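Local coordinates for protein processed glycerol phosphate lipoteichoic acid synthase 2 (Bacillus subtilis, PDB 2W8D) that belongs to the lipoteichoic acid synthases, carries a sulfatase-type domain of the alkaline phosphatase clan, and holds a magnesium ion, at residues M14-V20 with D324-M330; M90-Y96 with D310-P315; M169-F175 with F193-S197. All coordinates share one frame; numbering follows the deposited sequence.

From the N terminus, the chain leaves helix 6-17 and opens the widest of three nested loops: contact 1 closes it when 324-330 returns to 14-20, with 303 residues between. Contact 2 lies inside it, joining the end of helix 86-93 to the start of helix 313-320. Inside both, contact 3 is more local and joins helix 171-183 to the strand 189-194 that follows it; no two loops cross. Contacts 1 and 2 adjoin, Met330 CB lying 3.6 Å from Ser94 CB. Contact 3 is separate, its nearest atoms about 7 Å from contact 2 and about 17 Å from contact 1, with contacts 1 and 3 on opposite sides of the chain's centre.

Contact 1: M14-V20 with D324-M330; sequences MKANYDV and DTKDYLM
Lys326 lies over one face of the Tyr18 ring. Lys326 CB stands 3.9 Å from the Tyr18 ring centroid and 16° off the ring normal, a CH-pi geometry, and the rest of the chain follows the CD2-CE2 rim, with Lys326 CE 3.7 Å from Tyr18 CD2. Tyr18 carries its ring trans to the backbone N (chi1 174°), which projects it toward 324-330. Lys326 stays nearly extended to CE, so its methylenes run across the tyrosine at about a right angle. On the opposite face sits the backbone N of Val20.

At the ring edge, near its plane, Thr325 OG1 approaches Tyr18 CE1 to 3.4 Å, although the hydrogen bond of this hydroxyl goes to His319 NE2. Tyr18 OH is 3.2 Å from Asp324 OD1. That same oxygen accepts a nearly straight bond from Lys326 N (3.1 Å, 169° at the hydrogen), which arrives from above the carboxylate plane and forms an Asx turn overlapping the type I turn Thr325-Tyr328.

Further along, Lys15 and Asp327 lie side by side and point the same way. Lys15 NZ to Asp327 OD1 is 3.4 Å, a salt bridge whose hydrogen bond is weak. Met14, present as selenomethionine, has CG 3.7 Å from Leu329 CD2; the bend at its second torsion then carries the selenium near the carbonyl oxygen of Met330.

The contact is at the surface, where the end of helix 6-17 meets the loop after helix 313-320. His319 of that helix touches Tyr18, while Ile395 of helix 380-397 packs on both Met14 and Leu329.

Contact 2: M90-Y96 with D310-P315; sequences MMENSLY and DVDVAP
Val311 lies at the centre and packs on both Tyr96 and Met90. Val311 CG1 stands over the middle of the tyrosine ring, 3.9 Å from its centroid and 8° off the normal, a CH-pi contact. The same methyl lies 3.7 Å from Met90 SE, while Val311 CG2 packs against the Tyr96 CZ-OH end; that hydroxyl bonds to Glu388 OE2. Beside this, the bend of Met91 at its second torsion brings its SE to 3.7 Å from Val313 CB, and the turn at the third directs CE to Asp310.

The two selenomethionine methyls close on the Asp310 carboxylate: Met91 CE is 3.2 Å from Asp310 OD1, and Met90 CE is 3.4 Å from Asp310 OD2, the oxygen that accepts from Gln78 N. Within the sulfatase fold, this joins the end of helix 86-93 to the start of helix 313-320, right after strand 308-309, which runs parallel to strand 70-76 in the main sheet.

Polar bonds lie further out. A water donates to Met90 O (2.6 Å) and to Asp310 O, and accepts from Ala314 N, so it mediates between Ala314 N-H and the carbonyl four residues back. Ser94, with positive phi as it leaves the helix, holds OG trans to its backbone N (chi1 -165°). Ser94 OG thereby donates to Val311 O at 2.7 Å, in the carbonyl plane on a lone pair (C=O...O 141°), and OG itself also bonds to Gly332 N.

Contact 3: M169-F175 with F193-S197; sequences MKDKPFF and FITLS
Asp171 and Ser197 grip each other through similar first torsions: each places its gamma atom beside its own backbone N and trans to the carbonyl carbon (chi1 -61° and -81°). Ser197 OG thus reaches Asp171 N at 3.0 Å and accepts the amide of the first residue of helix 171-183. In return, the carboxylate faces the backbone N-H groups of Leu196 and Ser197. Leu196 N donates to the syn lone pair of Asp171 OD1 at 2.9 Å, almost straight (175°), and Ser197 N adds a longer bond of 3.3 Å to the same oxygen, from above the carboxylate plane. A water donates to Asp171 OD2 (2.7 Å) and to Thr195 OG1.

One turn on, Phe193 CD1 touches both rings, 3.8 Å from Phe174 CZ and 3.7 Å from Phe175 CE1; the Phe175 and Phe193 rings are oblique. Thr195 CG2 continues this apolar layer, 3.7 Å from Phe175 CZ. The helix thereby packs against strand 189-194, which runs parallel to strands 33-39 and 125-130 of the main sheet.

The charge of the buried Asp171 is probably offset by two backbone N-H groups and a water, and perhaps by the start of its helix, which would be consistent with the ionised form. Thr195 OG1 also bonds to Ser38 O and to the backbone N of Glu40, so Thr195 links this contact to the backbone of a residue that binds the magnesium ion.

Contact 1: M14-V20 with D324-M330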
loop_
_atom_site.group_PDB
_atom_site.type_symbol
_atom_site.label_atom_id
_atom_site.label_comp_id
_atom_site.label_asym_id
_atom_site.label_seq_id
_atom_site.Cartn_x
_atom_site.Cartn_y
_atom_site.Cartn_z
HETATM N N MSE A 14 -7.538 -16.842 -13.312
HETATM C CA MSE A 14 -6.294 -16.076 -13.125
HETATM C C MSE A 14 -5.421 -16.093 -14.389
HETATM O O MSE A 14 -4.856 -15.061 -14.769
HETATM C CB MSE A 14 -5.475 -16.548 -11.920
HETATM C CG MSE A 14 -6.152 -16.481 -10.518
HETATM SE SE MSE A 14 -7.035 -14.801 -9.927
HETATM C CE MSE A 14 -7.002 -15.041 -7.984
ATOM N N LYS A 15 -5.328 -17.253 -15.044
ATOM C CA LYS A 15 -4.612 -17.376 -16.318
ATOM C C LYS A 15 -5.352 -16.747 -17.505
ATOM O O LYS A 15 -4.725 -16.288 -18.456
ATOM C CB LYS A 15 -4.299 -18.837 -16.634
ATOM C CG LYS A 15 -3.317 -19.501 -15.670
ATOM C CD LYS A 15 -2.508 -20.609 -16.378
ATOM C CE LYS A 15 -1.823 -21.557 -15.394
ATOM N NZ LYS A 15 -1.364 -20.880 -14.128
ATOM N N ALA A 16 -6.680 -16.722 -17.448
ATOM C CA ALA A 16 -7.480 -16.143 -18.525
ATOM C C ALA A 16 -7.511 -14.619 -18.487
ATOM O O ALA A 16 -8.111 -13.994 -19.355
ATOM C CB ALA A 16 -8.900 -16.700 -18.509
ATOM N N ASN A 17 -6.868 -14.023 -17.487
ATOM C CA ASN A 17 -6.881 -12.571 -17.332
ATOM C C ASN A 17 -5.505 -11.968 -17.155
ATOM O O ASN A 17 -5.333 -10.755 -17.243
ATOM C CB ASN A 17 -7.795 -12.155 -16.177
ATOM C CG ASN A 17 -9.258 -12.224 -16.558
ATOM O OD1 ASN A 17 -9.947 -13.188 -16.232
ATOM N ND2 ASN A 17 -9.728 -11.222 -17.292
ATOM N N TYR A 18 -4.524 -12.823 -16.925
ATOM C CA TYR A 18 -3.187 -12.366 -16.670
ATOM C C TYR A 18 -2.816 -11.308 -17.687
ATOM O O TYR A 18 -3.076 -11.438 -18.886
ATOM C CB TYR A 18 -2.231 -13.543 -16.722
ATOM C CG TYR A 18 -0.766 -13.200 -16.605
ATOM C CD1 TYR A 18 -0.218 -12.723 -15.403
ATOM C CD2 TYR A 18 0.088 -13.398 -17.694
ATOM C CE1 TYR A 18 1.150 -12.430 -15.315
ATOM C CE2 TYR A 18 1.435 -13.114 -17.621
ATOM C CZ TYR A 18 1.970 -12.632 -16.444
ATOM O OH TYR A 18 3.326 -12.374 -16.409
ATOM N N ASP A 19 -2.246 -10.231 -17.178
ATOM C CA ASP A 19 -1.795 -9.142 -18.012
ATOM C C ASP A 19 -0.259 -9.205 -18.076
ATOM O O ASP A 19 0.421 -8.958 -17.073
ATOM C CB ASP A 19 -2.343 -7.800 -17.472
ATOM C CG ASP A 19 -3.904 -7.772 -17.378
ATOM O OD1 ASP A 19 -4.609 -8.274 -18.290
ATOM O OD2 ASP A 19 -4.431 -7.224 -16.381
ATOM N N VAL A 20 0.267 -9.564 -19.254
ATOM C CA VAL A 20 1.709 -9.842 -19.450
ATOM C C VAL A 20 2.595 -8.589 -19.250
ATOM O O VAL A 20 2.106 -7.470 -19.388
ATOM C CB VAL A 20 2.008 -10.502 -20.839
ATOM C CG1 VAL A 20 1.129 -11.712 -21.072
ATOM C CG2 VAL A 20 1.832 -9.504 -21.957
ATOM N N ASP A 324 8.435 -13.705 -13.174
ATOM C CA ASP A 324 7.203 -14.037 -13.873
ATOM C C ASP A 324 6.094 -14.490 -12.919
ATOM O O ASP A 324 6.250 -15.479 -12.199
ATOM C CB ASP A 324 7.496 -15.143 -14.907
ATOM C CG ASP A 324 6.261 -15.551 -15.701
ATOM O OD1 ASP A 324 5.267 -14.771 -15.722
ATOM O OD2 ASP A 324 6.299 -16.647 -16.309
ATOM N N THR A 325 4.969 -13.773 -12.953
ATOM C CA THR A 325 3.863 -13.986 -12.024
ATOM C C THR A 325 2.692 -14.786 -12.598
ATOM O O THR A 325 1.679 -14.965 -11.918
ATOM C CB THR A 325 3.320 -12.656 -11.466
ATOM O OG1 THR A 325 2.939 -11.797 -12.543
ATOM C CG2 THR A 325 4.347 -11.966 -10.599
ATOM N N LYS A 326 2.828 -15.263 -13.832
ATOM C CA LYS A 326 1.781 -16.059 -14.483
ATOM C C LYS A 326 1.373 -17.323 -13.726
ATOM O O LYS A 326 0.236 -17.775 -13.852
ATOM C CB LYS A 326 2.174 -16.431 -15.928
ATOM C CG LYS A 326 0.979 -16.889 -16.791
ATOM C CD LYS A 326 1.254 -16.847 -18.304
ATOM C CE LYS A 326 -0.052 -16.767 -19.120
ATOM N NZ LYS A 326 0.112 -15.950 -20.379
ATOM N N ASP A 327 2.293 -17.903 -12.965
ATOM C CA ASP A 327 1.975 -19.143 -12.260
ATOM C C ASP A 327 1.400 -18.947 -10.844
ATOM O O ASP A 327 1.035 -19.916 -10.185
ATOM C CB ASP A 327 3.168 -20.103 -12.254
ATOM C CG ASP A 327 2.735 -21.566 -12.354
ATOM O OD1 ASP A 327 1.516 -21.826 -12.485
ATOM O OD2 ASP A 327 3.603 -22.467 -12.309
ATOM N N TYR A 328 1.284 -17.700 -10.395
ATOM C CA TYR A 328 0.700 -17.404 -9.076
ATOM C C TYR A 328 -0.746 -16.976 -9.131
ATOM O O TYR A 328 -1.176 -16.312 -10.071
ATOM C CB TYR A 328 1.502 -16.321 -8.367
ATOM C CG TYR A 328 2.930 -16.719 -8.206
ATOM C CD1 TYR A 328 3.298 -17.665 -7.249
ATOM C CD2 TYR A 328 3.920 -16.181 -9.027
ATOM C CE1 TYR A 328 4.607 -18.042 -7.089
ATOM C CE2 TYR A 328 5.247 -16.571 -8.879
ATOM C CZ TYR A 328 5.575 -17.506 -7.904
ATOM O OH TYR A 328 6.881 -17.908 -7.741
ATOM N N LEU A 329 -1.484 -17.308 -8.081
ATOM C CA LEU A 329 -2.873 -16.921 -7.990
ATOM C C LEU A 329 -2.961 -15.578 -7.275
ATOM O O LEU A 329 -3.062 -15.515 -6.048
ATOM C CB LEU A 329 -3.680 -18.009 -7.288
ATOM C CG LEU A 329 -3.713 -19.383 -7.975
ATOM C CD1 LEU A 329 -4.795 -20.210 -7.355
ATOM C CD2 LEU A 329 -3.947 -19.280 -9.487
HETATM N N MSE A 330 -2.898 -14.515 -8.074
HETATM C CA MSE A 330 -2.862 -13.148 -7.619
HETATM C C MSE A 330 -4.000 -12.399 -8.295
HETATM O O MSE A 330 -4.252 -12.586 -9.474
HETATM C CB MSE A 330 -1.527 -12.511 -7.974
HETATM C CG MSE A 330 -0.389 -12.945 -7.064
HETATM SE SE MSE A 330 1.323 -12.096 -7.499
HETATM C CE MSE A 330 2.279 -12.634 -5.879
#

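Contact 2: M90-Y96 with D310-P315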
loop_
_atom_site.group_PDB
_atom_site.type_symbol
_atom_site.label_atom_id
_atom_site.label_comp_id
_atom_site.label_asym_id
_atom_site.label_seq_id
_atom_site.Cartn_x
_atom_site.Cartn_y
_atom_site.Cartn_z
HETATM N N MSE A 90 -2.413 -7.035 1.121
HETATM C CA MSE A 90 -2.477 -6.879 -0.322
HETATM C C MSE A 90 -1.103 -6.688 -0.975
HETATM O O MSE A 90 -0.893 -7.233 -2.063
HETATM C CB MSE A 90 -3.445 -5.756 -0.679
HETATM C CG MSE A 90 -4.878 -6.211 -0.457
HETATM SE SE MSE A 90 -6.197 -4.858 -0.985
HETATM C CE MSE A 90 -6.157 -3.789 0.625
HETATM N N MSE A 91 -0.189 -5.949 -0.317
HETATM C CA MSE A 91 1.180 -5.759 -0.824
HETATM C C MSE A 91 1.873 -7.096 -0.912
HETATM O O MSE A 91 2.571 -7.347 -1.873
HETATM C CB MSE A 91 2.052 -4.856 0.072
HETATM C CG MSE A 91 1.543 -3.450 0.273
HETATM SE SE MSE A 91 1.342 -2.450 -1.400
HETATM C CE MSE A 91 -0.455 -1.729 -1.134
ATOM N N GLU A 92 1.695 -7.945 0.101
ATOM C CA GLU A 92 2.397 -9.246 0.127
ATOM C C GLU A 92 1.682 -10.342 -0.653
ATOM O O GLU A 92 2.307 -11.312 -1.001
ATOM C CB GLU A 92 2.661 -9.762 1.554
ATOM C CG GLU A 92 3.401 -8.859 2.564
ATOM C CD GLU A 92 4.350 -7.839 1.963
ATOM O OE1 GLU A 92 5.029 -8.128 0.963
ATOM O OE2 GLU A 92 4.442 -6.729 2.507
ATOM N N ASN A 93 0.381 -10.210 -0.925
ATOM C CA ASN A 93 -0.353 -11.362 -1.482
ATOM C C ASN A 93 -1.099 -11.163 -2.777
ATOM O O ASN A 93 -1.397 -12.139 -3.447
ATOM C CB ASN A 93 -1.301 -11.948 -0.441
ATOM C CG ASN A 93 -0.569 -12.484 0.733
ATOM O OD1 ASN A 93 0.013 -13.556 0.648
ATOM N ND2 ASN A 93 -0.567 -11.738 1.857
ATOM N N SER A 94 -1.406 -9.915 -3.110
ATOM C CA SER A 94 -2.263 -9.579 -4.253
ATOM C C SER A 94 -3.584 -10.334 -4.140
ATOM O O SER A 94 -4.096 -10.925 -5.092
ATOM C CB SER A 94 -1.546 -9.828 -5.586
ATOM O OG SER A 94 -2.233 -9.194 -6.644
ATOM N N LEU A 95 -4.093 -10.340 -2.920
ATOM C CA LEU A 95 -5.393 -10.897 -2.592
ATOM C C LEU A 95 -6.128 -9.921 -1.688
ATOM O O LEU A 95 -5.539 -9.286 -0.823
ATOM C CB LEU A 95 -5.256 -12.242 -1.887
ATOM C CG LEU A 95 -4.698 -13.444 -2.641
ATOM C CD1 LEU A 95 -4.539 -14.608 -1.640
ATOM C CD2 LEU A 95 -5.629 -13.791 -3.820
ATOM N N TYR A 96 -7.428 -9.800 -1.901
ATOM C CA TYR A 96 -8.251 -8.898 -1.105
ATOM C C TYR A 96 -8.396 -9.354 0.356
ATOM O O TYR A 96 -8.435 -10.551 0.654
ATOM C CB TYR A 96 -9.638 -8.739 -1.748
ATOM C CG TYR A 96 -9.563 -7.989 -3.031
ATOM C CD1 TYR A 96 -9.685 -6.596 -3.048
ATOM C CD2 TYR A 96 -9.332 -8.655 -4.227
ATOM C CE1 TYR A 96 -9.586 -5.882 -4.248
ATOM C CE2 TYR A 96 -9.217 -7.974 -5.405
ATOM C CZ TYR A 96 -9.355 -6.600 -5.431
ATOM O OH TYR A 96 -9.249 -5.936 -6.631
ATOM N N ASP A 310 -4.441 -1.197 -4.592
ATOM C CA ASP A 310 -3.469 -1.924 -3.775
ATOM C C ASP A 310 -3.010 -3.278 -4.319
ATOM O O ASP A 310 -1.835 -3.565 -4.200
ATOM C CB ASP A 310 -4.035 -2.200 -2.374
ATOM C CG ASP A 310 -4.053 -0.993 -1.513
ATOM O OD1 ASP A 310 -3.163 -0.098 -1.683
ATOM O OD2 ASP A 310 -4.989 -0.927 -0.683
ATOM N N VAL A 311 -3.924 -4.113 -4.863
ATOM C CA VAL A 311 -3.591 -5.496 -5.276
ATOM C C VAL A 311 -2.680 -5.511 -6.522
ATOM O O VAL A 311 -2.084 -6.548 -6.873
ATOM C CB VAL A 311 -4.859 -6.384 -5.524
ATOM C CG1 VAL A 311 -5.641 -6.684 -4.197
ATOM C CG2 VAL A 311 -5.758 -5.772 -6.566
ATOM N N ASP A 312 -2.571 -4.358 -7.183
ATOM C CA ASP A 312 -1.715 -4.236 -8.352
ATOM C C ASP A 312 -0.234 -4.014 -8.019
ATOM O O ASP A 312 0.605 -4.200 -8.884
ATOM C CB ASP A 312 -2.193 -3.103 -9.269
ATOM C CG ASP A 312 -3.648 -3.245 -9.695
ATOM O OD1 ASP A 312 -4.169 -4.373 -9.755
ATOM O OD2 ASP A 312 -4.254 -2.220 -10.035
ATOM N N VAL A 313 0.093 -3.615 -6.792
ATOM C CA VAL A 313 1.492 -3.293 -6.458
ATOM C C VAL A 313 2.460 -4.480 -6.569
ATOM O O VAL A 313 3.529 -4.360 -7.184
ATOM C CB VAL A 313 1.638 -2.587 -5.080
ATOM C CG1 VAL A 313 3.093 -2.112 -4.833
ATOM C CG2 VAL A 313 0.741 -1.399 -5.007
ATOM N N ALA A 314 2.078 -5.614 -6.009
ATOM C CA ALA A 314 2.979 -6.770 -5.895
ATOM C C ALA A 314 3.483 -7.279 -7.248
ATOM O O ALA A 314 4.680 -7.516 -7.381
ATOM C CB ALA A 314 2.333 -7.925 -5.071
ATOM N N PRO A 315 2.568 -7.452 -8.247
ATOM C CA PRO A 315 3.020 -7.819 -9.613
ATOM C C PRO A 315 3.790 -6.734 -10.352
ATOM O O PRO A 315 4.580 -7.047 -11.237
ATOM C CB PRO A 315 1.719 -8.108 -10.361
ATOM C CG PRO A 315 0.580 -7.614 -9.436
ATOM C CD PRO A 315 1.120 -7.709 -8.064
HETATM O O HOH W 1 -0.088 -5.732 -4.058
#

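Contact 3: M169-F175 with F193-S197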
loop_
_atom_site.group_PDB
_atom_site.type_symbol
_atom_site.label_atom_id
_atom_site.label_comp_id
_atom_site.label_asym_id
_atom_site.label_seq_id
_atom_site.Cartn_x
_atom_site.Cartn_y
_atom_site.Cartn_z
HETATM N N MSE A 169 6.641 4.554 18.514
HETATM C CA MSE A 169 7.728 5.441 18.068
HETATM C C MSE A 169 7.211 6.503 17.094
HETATM O O MSE A 169 6.409 6.212 16.215
HETATM C CB MSE A 169 8.834 4.663 17.360
HETATM C CG MSE A 169 9.621 3.736 18.219
HETATM SE SE MSE A 169 10.733 4.598 19.586
HETATM C CE MSE A 169 12.050 5.487 18.417
ATOM N N LYS A 170 7.711 7.719 17.250
ATOM C CA LYS A 170 7.592 8.747 16.226
ATOM C C LYS A 170 8.462 8.395 15.008
ATOM O O LYS A 170 9.548 7.842 15.166
ATOM C CB LYS A 170 8.031 10.082 16.810
ATOM C CG LYS A 170 7.081 10.636 17.854
ATOM C CD LYS A 170 7.671 11.870 18.497
ATOM C CE LYS A 170 6.730 12.503 19.501
ATOM N NZ LYS A 170 7.526 13.434 20.365
ATOM N N ASP A 171 7.999 8.732 13.809
ATOM C CA ASP A 171 8.705 8.439 12.566
ATOM C C ASP A 171 10.181 8.927 12.472
ATOM O O ASP A 171 11.025 8.160 12.057
ATOM C CB ASP A 171 7.888 8.936 11.372
ATOM C CG ASP A 171 6.519 8.267 11.268
ATOM O OD1 ASP A 171 6.258 7.256 11.980
ATOM O OD2 ASP A 171 5.681 8.760 10.470
ATOM N N LYS A 172 10.490 10.171 12.841
ATOM C CA LYS A 172 11.884 10.670 12.776
ATOM C C LYS A 172 12.917 9.806 13.508
ATOM O O LYS A 172 13.844 9.348 12.861
ATOM C CB LYS A 172 12.030 12.153 13.151
ATOM C CG LYS A 172 11.566 13.120 12.039
ATOM C CD LYS A 172 11.822 14.562 12.418
ATOM C CE LYS A 172 11.091 15.518 11.503
ATOM N NZ LYS A 172 11.064 16.915 12.089
ATOM N N PRO A 173 12.740 9.537 14.823
ATOM C CA PRO A 173 13.678 8.595 15.479
ATOM C C PRO A 173 13.504 7.131 15.049
ATOM O O PRO A 173 14.460 6.365 15.080
ATOM C CB PRO A 173 13.380 8.756 16.974
ATOM C CG PRO A 173 12.014 9.357 17.025
ATOM C CD PRO A 173 11.851 10.190 15.796
ATOM N N PHE A 174 12.295 6.743 14.646
ATOM C CA PHE A 174 12.089 5.389 14.150
ATOM C C PHE A 174 12.966 5.170 12.915
ATOM O O PHE A 174 13.677 4.183 12.840
ATOM C CB PHE A 174 10.604 5.118 13.875
ATOM C CG PHE A 174 10.359 4.027 12.893
ATOM C CD1 PHE A 174 10.526 2.705 13.250
ATOM C CD2 PHE A 174 9.965 4.328 11.597
ATOM C CE1 PHE A 174 10.293 1.690 12.332
ATOM C CE2 PHE A 174 9.738 3.317 10.672
ATOM C CZ PHE A 174 9.902 1.998 11.045
ATOM N N PHE A 175 12.955 6.106 11.972
ATOM C CA PHE A 175 13.834 5.996 10.802
ATOM C C PHE A 175 15.345 6.074 11.080
ATOM O O PHE A 175 16.113 5.366 10.430
ATOM C CB PHE A 175 13.445 6.980 9.711
ATOM C CG PHE A 175 12.247 6.568 8.921
ATOM C CD1 PHE A 175 12.229 5.360 8.240
ATOM C CD2 PHE A 175 11.122 7.416 8.833
ATOM C CE1 PHE A 175 11.116 4.996 7.490
ATOM C CE2 PHE A 175 10.041 7.072 8.092
ATOM C CZ PHE A 175 10.006 5.851 7.429
ATOM N N PHE A 193 8.715 -0.785 6.020
ATOM C CA PHE A 193 8.696 0.214 7.075
ATOM C C PHE A 193 7.281 0.741 7.325
ATOM O O PHE A 193 6.672 1.386 6.452
ATOM C CB PHE A 193 9.637 1.361 6.708
ATOM C CG PHE A 193 11.099 0.997 6.792
ATOM C CD1 PHE A 193 11.852 1.385 7.877
ATOM C CD2 PHE A 193 11.710 0.260 5.783
ATOM C CE1 PHE A 193 13.208 1.039 7.959
ATOM C CE2 PHE A 193 13.028 -0.066 5.843
ATOM C CZ PHE A 193 13.804 0.321 6.933
ATOM N N ILE A 194 6.732 0.440 8.498
ATOM C CA ILE A 194 5.362 0.858 8.803
ATOM C C ILE A 194 5.389 2.081 9.717
ATOM O O ILE A 194 5.706 1.965 10.908
ATOM C CB ILE A 194 4.512 -0.277 9.450
ATOM C CG1 ILE A 194 4.767 -1.645 8.775
ATOM C CG2 ILE A 194 2.973 0.144 9.510
ATOM C CD1 ILE A 194 4.345 -1.757 7.307
ATOM N N THR A 195 5.087 3.249 9.150
ATOM C CA THR A 195 5.111 4.507 9.897
ATOM C C THR A 195 3.913 4.538 10.831
ATOM O O THR A 195 2.972 3.805 10.616
ATOM C CB THR A 195 5.129 5.764 8.965
ATOM O OG1 THR A 195 3.901 5.876 8.195
ATOM C CG2 THR A 195 6.328 5.692 8.037
ATOM N N LEU A 196 3.951 5.425 11.823
ATOM C CA LEU A 196 2.974 5.537 12.912
ATOM C C LEU A 196 2.415 6.932 13.180
ATOM O O LEU A 196 1.298 7.050 13.716
ATOM C CB LEU A 196 3.647 5.128 14.225
ATOM C CG LEU A 196 3.543 3.640 14.519
ATOM C CD1 LEU A 196 4.286 3.273 15.782
ATOM C CD2 LEU A 196 2.056 3.194 14.542
ATOM N N SER A 197 3.215 7.967 12.903
ATOM C CA SER A 197 2.985 9.306 13.408
ATOM C C SER A 197 1.733 9.984 12.830
ATOM O O SER A 197 1.081 10.725 13.540
ATOM C CB SER A 197 4.213 10.198 13.155
ATOM O OG SER A 197 5.251 10.004 14.126
HETATM O O HOH W 2 3.127 8.478 9.564
#